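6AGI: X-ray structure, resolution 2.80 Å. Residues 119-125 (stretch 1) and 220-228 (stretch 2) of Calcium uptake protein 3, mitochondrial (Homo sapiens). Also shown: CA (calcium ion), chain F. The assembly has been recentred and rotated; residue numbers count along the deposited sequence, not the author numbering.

Stretch 1 (119-125) NEMVDKK
Stretch 2 (220-228) KGKAELNFE

Two mostly loop segments, 97 or more residues apart in sequence, run roughly antiparallel, their end-to-end directions 152° apart, and bury 419 Å² between them. Each leads into a helix, beginning at Lys124 in one and at Phe227 in the other. The register sets Met121 against Asn226 (CA-CA 4.5 Å), Val122 against Leu225 (5.0 Å) and Asp123 against Glu224 (5.2 Å), then widens to 6.2 Å between the CA atoms of Lys124 and Gly221.

Along the second stretch, Lys220 points away and contributes little. Gly221 makes the first real contact. Its phi/psi of 78/21 favours glycine, and the all-t side chain of Lys124 lies across it, with Lys124 CD 3.6 Å from Gly221 CA. An ideal CB on Gly221 would come within 2.6 Å of Lys124 NZ, a clash, so glycine answers both the backbone and the packing.

Lys222 (-111/-1) and Ala223 (-79/159) direct their CB atoms away, but the backbone here still works through a water. That water accepts from Lys124 N at 2.8 Å and donates to Gly221 O at 3.0 Å and Ala223 O at 2.6 Å, joining the first turn of one helix to the loop opposite where the chains have spread apart.

Glu224 (-129/158, chi1 m, chi2 at 117°) points toward the partner. Glu224 CB packs 3.7 Å from Met121 CB, with no hydrogen bond or salt bridge to stretch 1.

Leu225 (-112/120) and Val122 (-122/114) form the single antiparallel bridge. Val122 N donates to Leu225 O at 2.8 Å, and Leu225 N returns a longer bond to Val122 O at 3.3 Å. Leu225 O also receives a CA-H...O contact from Met121 CA at 3.0 Å. Both side chains are buried, Val122 with chi1 t and Leu225 with chi1 at -91° and chi2 t; Val122 CB and Leu225 CB lie 4.3 Å apart, a fitting place for branched apolar residues.

Asn226 (-90/175, chi1 p) is the N-cap of its helix, its side chain capping a backbone N just past the stretch. Asn226 CB meets Met121 SD at 3.6 Å, and Asn226 CA lies 3.7 Å from Glu120 O. Met121, m at chi1 and chi2, thus packs against both Glu224 and Asn226.

Met121 also ties this contact to the calcium site: Met121 O and Asn119 OD1 each bind the ion at 2.5 Å, and Met121 N donates to Asn119 OD1 at 2.9 Å. Phe227 and Glu228 then carry the chain onward in the helix.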

ATOM      1  N   ASN B 119      26.211  -4.653   6.279  1.00 36.90           N
ATOM      2  CA  ASN B 119      27.208  -5.309   5.434  1.00 33.94           C
ATOM      3  C   ASN B 119      26.625  -5.941   4.173  1.00 28.72           C
ATOM      4  O   ASN B 119      27.393  -6.503   3.399  1.00 36.86           O
ATOM      5  CB  ASN B 119      27.941  -6.391   6.220  1.00 31.21           C
ATOM      6  CG  ASN B 119      27.007  -7.475   6.700  1.00 53.60           C
ATOM      7  OD1 ASN B 119      25.799  -7.438   6.425  1.00 43.28           O
ATOM      8  ND2 ASN B 119      27.554  -8.456   7.413  1.00 56.07           N
ATOM      9  N   GLU B 120      25.306  -5.935   3.979  1.00 27.46           N
ATOM     10  CA  GLU B 120      24.657  -6.523   2.810  1.00 40.40           C
ATOM     11  C   GLU B 120      24.715  -8.043   2.779  1.00 43.78           C
ATOM     12  O   GLU B 120      24.540  -8.653   1.717  1.00 54.50           O
ATOM     13  CB  GLU B 120      25.227  -5.941   1.523  1.00 57.12           C
ATOM     14  CG  GLU B 120      24.566  -4.656   1.256  1.00 77.59           C
ATOM     15  CD  GLU B 120      25.480  -3.702   0.604  1.00 96.96           C
ATOM     16  OE1 GLU B 120      26.606  -4.104   0.236  1.00101.55           O
ATOM     17  OE2 GLU B 120      25.092  -2.524   0.552  1.00111.33           O
ATOM     18  N   MET B 121      24.962  -8.678   3.913  1.00 42.19           N
ATOM     19  CA  MET B 121      24.650 -10.089   4.050  1.00 42.53           C
ATOM     20  C   MET B 121      23.761 -10.222   5.281  1.00 39.96           C
ATOM     21  O   MET B 121      23.644  -9.294   6.083  1.00 33.14           O
ATOM     22  CB  MET B 121      25.904 -11.015   4.172  1.00 42.98           C
ATOM     23  CG  MET B 121      27.122 -10.777   3.234  1.00 34.17           C
ATOM     24  SD  MET B 121      26.729 -11.049   1.470  1.00 30.79           S
ATOM     25  CE  MET B 121      27.621 -12.557   1.076  1.00 42.42           C
ATOM     26  N   VAL B 122      23.130 -11.382   5.427  1.00 39.49           N
ATOM     27  CA  VAL B 122      22.281 -11.673   6.573  1.00 30.63           C
ATOM     28  C   VAL B 122      22.863 -12.912   7.244  1.00 25.98           C
ATOM     29  O   VAL B 122      22.941 -13.983   6.632  1.00 20.96           O
ATOM     30  CB  VAL B 122      20.807 -11.860   6.183  1.00 32.65           C
ATOM     31  CG1 VAL B 122      20.000 -12.377   7.345  1.00 28.69           C
ATOM     32  CG2 VAL B 122      20.222 -10.537   5.777  1.00 16.78           C
ATOM     33  N   ASP B 123      23.367 -12.729   8.465  1.00 53.34           N
ATOM     34  CA  ASP B 123      23.828 -13.800   9.342  1.00 57.98           C
ATOM     35  C   ASP B 123      22.677 -14.728   9.698  1.00 52.51           C
ATOM     36  O   ASP B 123      21.502 -14.362   9.623  1.00 50.29           O
ATOM     37  CB  ASP B 123      24.358 -13.229  10.656  1.00 67.46           C
ATOM     38  CG  ASP B 123      25.291 -12.060  10.457  1.00 88.57           C
ATOM     39  OD1 ASP B 123      25.621 -11.742   9.292  1.00 92.51           O
ATOM     40  OD2 ASP B 123      25.638 -11.423  11.474  1.00 96.79           O
ATOM     41  N   LYS B 124      23.028 -15.932  10.141  1.00 46.82           N
ATOM     42  CA  LYS B 124      22.060 -16.752  10.861  1.00 43.03           C
ATOM     43  C   LYS B 124      21.518 -16.014  12.084  1.00 44.05           C
ATOM     44  O   LYS B 124      20.359 -16.205  12.463  1.00 46.01           O
ATOM     45  CB  LYS B 124      22.698 -18.080  11.279  1.00 35.94           C
ATOM     46  CG  LYS B 124      21.741 -19.100  11.904  1.00 42.82           C
ATOM     47  CD  LYS B 124      22.513 -20.388  12.158  1.00 48.73           C
ATOM     48  CE  LYS B 124      21.812 -21.378  13.075  1.00 49.94           C
ATOM     49  NZ  LYS B 124      22.637 -22.632  13.101  1.00 58.04           N
ATOM     50  N   LYS B 125      22.339 -15.167  12.713  1.00 52.25           N
ATOM     51  CA  LYS B 125      21.959 -14.559  13.982  1.00 45.50           C
ATOM     52  C   LYS B 125      21.028 -13.376  13.754  1.00 54.02           C
ATOM     53  O   LYS B 125      19.998 -13.241  14.446  1.00 63.67           O
ATOM     54  CB  LYS B 125      23.237 -14.131  14.724  1.00 54.49           C
ATOM     55  CG  LYS B 125      23.052 -13.368  16.026  1.00 67.60           C
ATOM     56  CD  LYS B 125      23.874 -12.074  16.031  1.00 80.82           C
ATOM     57  CE  LYS B 125      23.091 -10.874  15.529  1.00 85.80           C
ATOM     58  NZ  LYS B 125      23.980  -9.749  15.089  1.00 84.05           N
ATOM     59  N   LYS B 220      26.601 -25.836   9.612  1.00 47.84           N
ATOM     60  CA  LYS B 220      27.300 -25.239  10.743  1.00 48.22           C
ATOM     61  C   LYS B 220      26.745 -23.869  11.123  1.00 51.45           C
ATOM     62  O   LYS B 220      27.081 -23.356  12.199  1.00 52.87           O
ATOM     63  CB  LYS B 220      28.799 -25.113  10.451  1.00 46.54           C
ATOM     64  CG  LYS B 220      29.482 -26.407  10.040  1.00 53.37           C
ATOM     65  CD  LYS B 220      30.155 -26.320   8.648  1.00 70.42           C
ATOM     66  CE  LYS B 220      31.474 -25.509   8.592  1.00 68.72           C
ATOM     67  NZ  LYS B 220      32.040 -25.458   7.166  1.00 52.83           N
ATOM     68  N   GLY B 221      25.908 -23.269  10.275  1.00 45.52           N
ATOM     69  CA  GLY B 221      25.363 -21.954  10.567  1.00 46.41           C
ATOM     70  C   GLY B 221      26.291 -20.775  10.321  1.00 44.15           C
ATOM     71  O   GLY B 221      26.072 -19.700  10.882  1.00 43.11           O
ATOM     72  N   LYS B 222      27.318 -20.934   9.490  1.00 47.71           N
ATOM     73  CA  LYS B 222      28.269 -19.860   9.267  1.00 55.71           C
ATOM     74  C   LYS B 222      28.200 -19.258   7.866  1.00 51.27           C
ATOM     75  O   LYS B 222      28.960 -18.328   7.576  1.00 60.21           O
ATOM     76  CB  LYS B 222      29.699 -20.353   9.559  1.00 62.02           C
ATOM     77  CG  LYS B 222      29.916 -20.864  10.989  1.00 62.41           C
ATOM     78  CD  LYS B 222      29.895 -19.710  11.995  1.00 70.96           C
ATOM     79  CE  LYS B 222      30.102 -20.191  13.435  1.00 77.47           C
ATOM     80  NZ  LYS B 222      30.170 -19.061  14.407  1.00 77.38           N
ATOM     81  N   ALA B 223      27.322 -19.748   6.990  1.00 46.47           N
ATOM     82  CA  ALA B 223      27.156 -19.126   5.683  1.00 43.03           C
ATOM     83  C   ALA B 223      26.299 -17.866   5.797  1.00 38.38           C
ATOM     84  O   ALA B 223      25.484 -17.725   6.717  1.00 32.22           O
ATOM     85  CB  ALA B 223      26.518 -20.100   4.693  1.00 25.83           C
ATOM     86  N   GLU B 224      26.420 -16.980   4.800  1.00 29.06           N
ATOM     87  CA  GLU B 224      25.663 -15.737   4.821  1.00 35.64           C
ATOM     88  C   GLU B 224      24.915 -15.534   3.512  1.00 31.03           C
ATOM     89  O   GLU B 224      25.262 -16.107   2.475  1.00 23.22           O
ATOM     90  CB  GLU B 224      26.565 -14.516   5.078  1.00 42.69           C
ATOM     91  CG  GLU B 224      27.343 -14.535   6.386  1.00 56.92           C
ATOM     92  CD  GLU B 224      28.846 -14.549   6.144  1.00 84.09           C
ATOM     93  OE1 GLU B 224      29.271 -14.223   5.004  1.00 92.03           O
ATOM     94  OE2 GLU B 224      29.600 -14.882   7.091  1.00 94.46           O
ATOM     95  N   LEU B 225      23.860 -14.709   3.600  1.00 39.43           N
ATOM     96  CA  LEU B 225      22.870 -14.508   2.546  1.00 22.06           C
ATOM     97  C   LEU B 225      22.985 -13.096   1.991  1.00 31.44           C
ATOM     98  O   LEU B 225      22.824 -12.123   2.737  1.00 38.35           O
ATOM     99  CB  LEU B 225      21.464 -14.725   3.085  1.00 21.25           C
ATOM    100  CG  LEU B 225      20.807 -16.092   3.028  1.00 26.61           C
ATOM    101  CD1 LEU B 225      19.356 -15.906   3.480  1.00 19.41           C
ATOM    102  CD2 LEU B 225      20.857 -16.631   1.612  1.00 22.34           C
ATOM    103  N   ASN B 226      23.257 -12.977   0.692  1.00 25.10           N
ATOM    104  CA  ASN B 226      23.249 -11.674   0.038  1.00 38.94           C
ATOM    105  C   ASN B 226      21.838 -11.381  -0.489  1.00 28.96           C
ATOM    106  O   ASN B 226      20.942 -12.231  -0.443  1.00 26.37           O
ATOM    107  CB  ASN B 226      24.287 -11.630  -1.086  1.00 52.16           C
ATOM    108  CG  ASN B 226      23.937 -12.562  -2.253  1.00 53.05           C
ATOM    109  OD1 ASN B 226      23.015 -13.375  -2.175  1.00 59.93           O
ATOM    110  ND2 ASN B 226      24.704 -12.467  -3.322  1.00 52.99           N
ATOM    111  N   PHE B 227      21.638 -10.171  -1.021  1.00 27.70           N
ATOM    112  CA  PHE B 227      20.315  -9.799  -1.519  1.00 33.63           C
ATOM    113  C   PHE B 227      19.860 -10.698  -2.668  1.00 35.30           C
ATOM    114  O   PHE B 227      18.666 -10.997  -2.808  1.00 30.09           O
ATOM    115  CB  PHE B 227      20.317  -8.353  -1.992  1.00 29.24           C
ATOM    116  CG  PHE B 227      19.018  -7.933  -2.570  1.00 26.93           C
ATOM    117  CD1 PHE B 227      17.819  -8.225  -1.920  1.00 19.11           C
ATOM    118  CD2 PHE B 227      18.987  -7.298  -3.807  1.00 18.49           C
ATOM    119  CE1 PHE B 227      16.601  -7.846  -2.490  1.00 19.40           C
ATOM    120  CE2 PHE B 227      17.785  -6.919  -4.387  1.00 17.56           C
ATOM    121  CZ  PHE B 227      16.590  -7.188  -3.734  1.00 27.14           C
ATOM    122  N   GLU B 228      20.790 -11.116  -3.521  1.00 35.70           N
ATOM    123  CA  GLU B 228      20.391 -11.852  -4.712  1.00 41.60           C
ATOM    124  C   GLU B 228      19.801 -13.224  -4.351  1.00 39.34           C
ATOM    125  O   GLU B 228      18.750 -13.613  -4.881  1.00 36.82           O
ATOM    126  CB  GLU B 228      21.588 -11.931  -5.658  1.00 57.08           C
ATOM    127  CG  GLU B 228      21.972 -10.540  -6.260  1.00 75.51           C
ATOM    128  CD  GLU B 228      22.940  -9.673  -5.390  1.00 76.87           C
ATOM    129  OE1 GLU B 228      23.689 -10.223  -4.549  1.00 72.92           O
ATOM    130  OE2 GLU B 228      22.956  -8.425  -5.560  1.00 71.61           O
TER
HETATM  131 CA    CA F 601      24.630  -8.548   8.287  1.00 64.95          CA
HETATM  132  O   HOH W   1      25.346 -17.250   9.255  1.00 22.20           O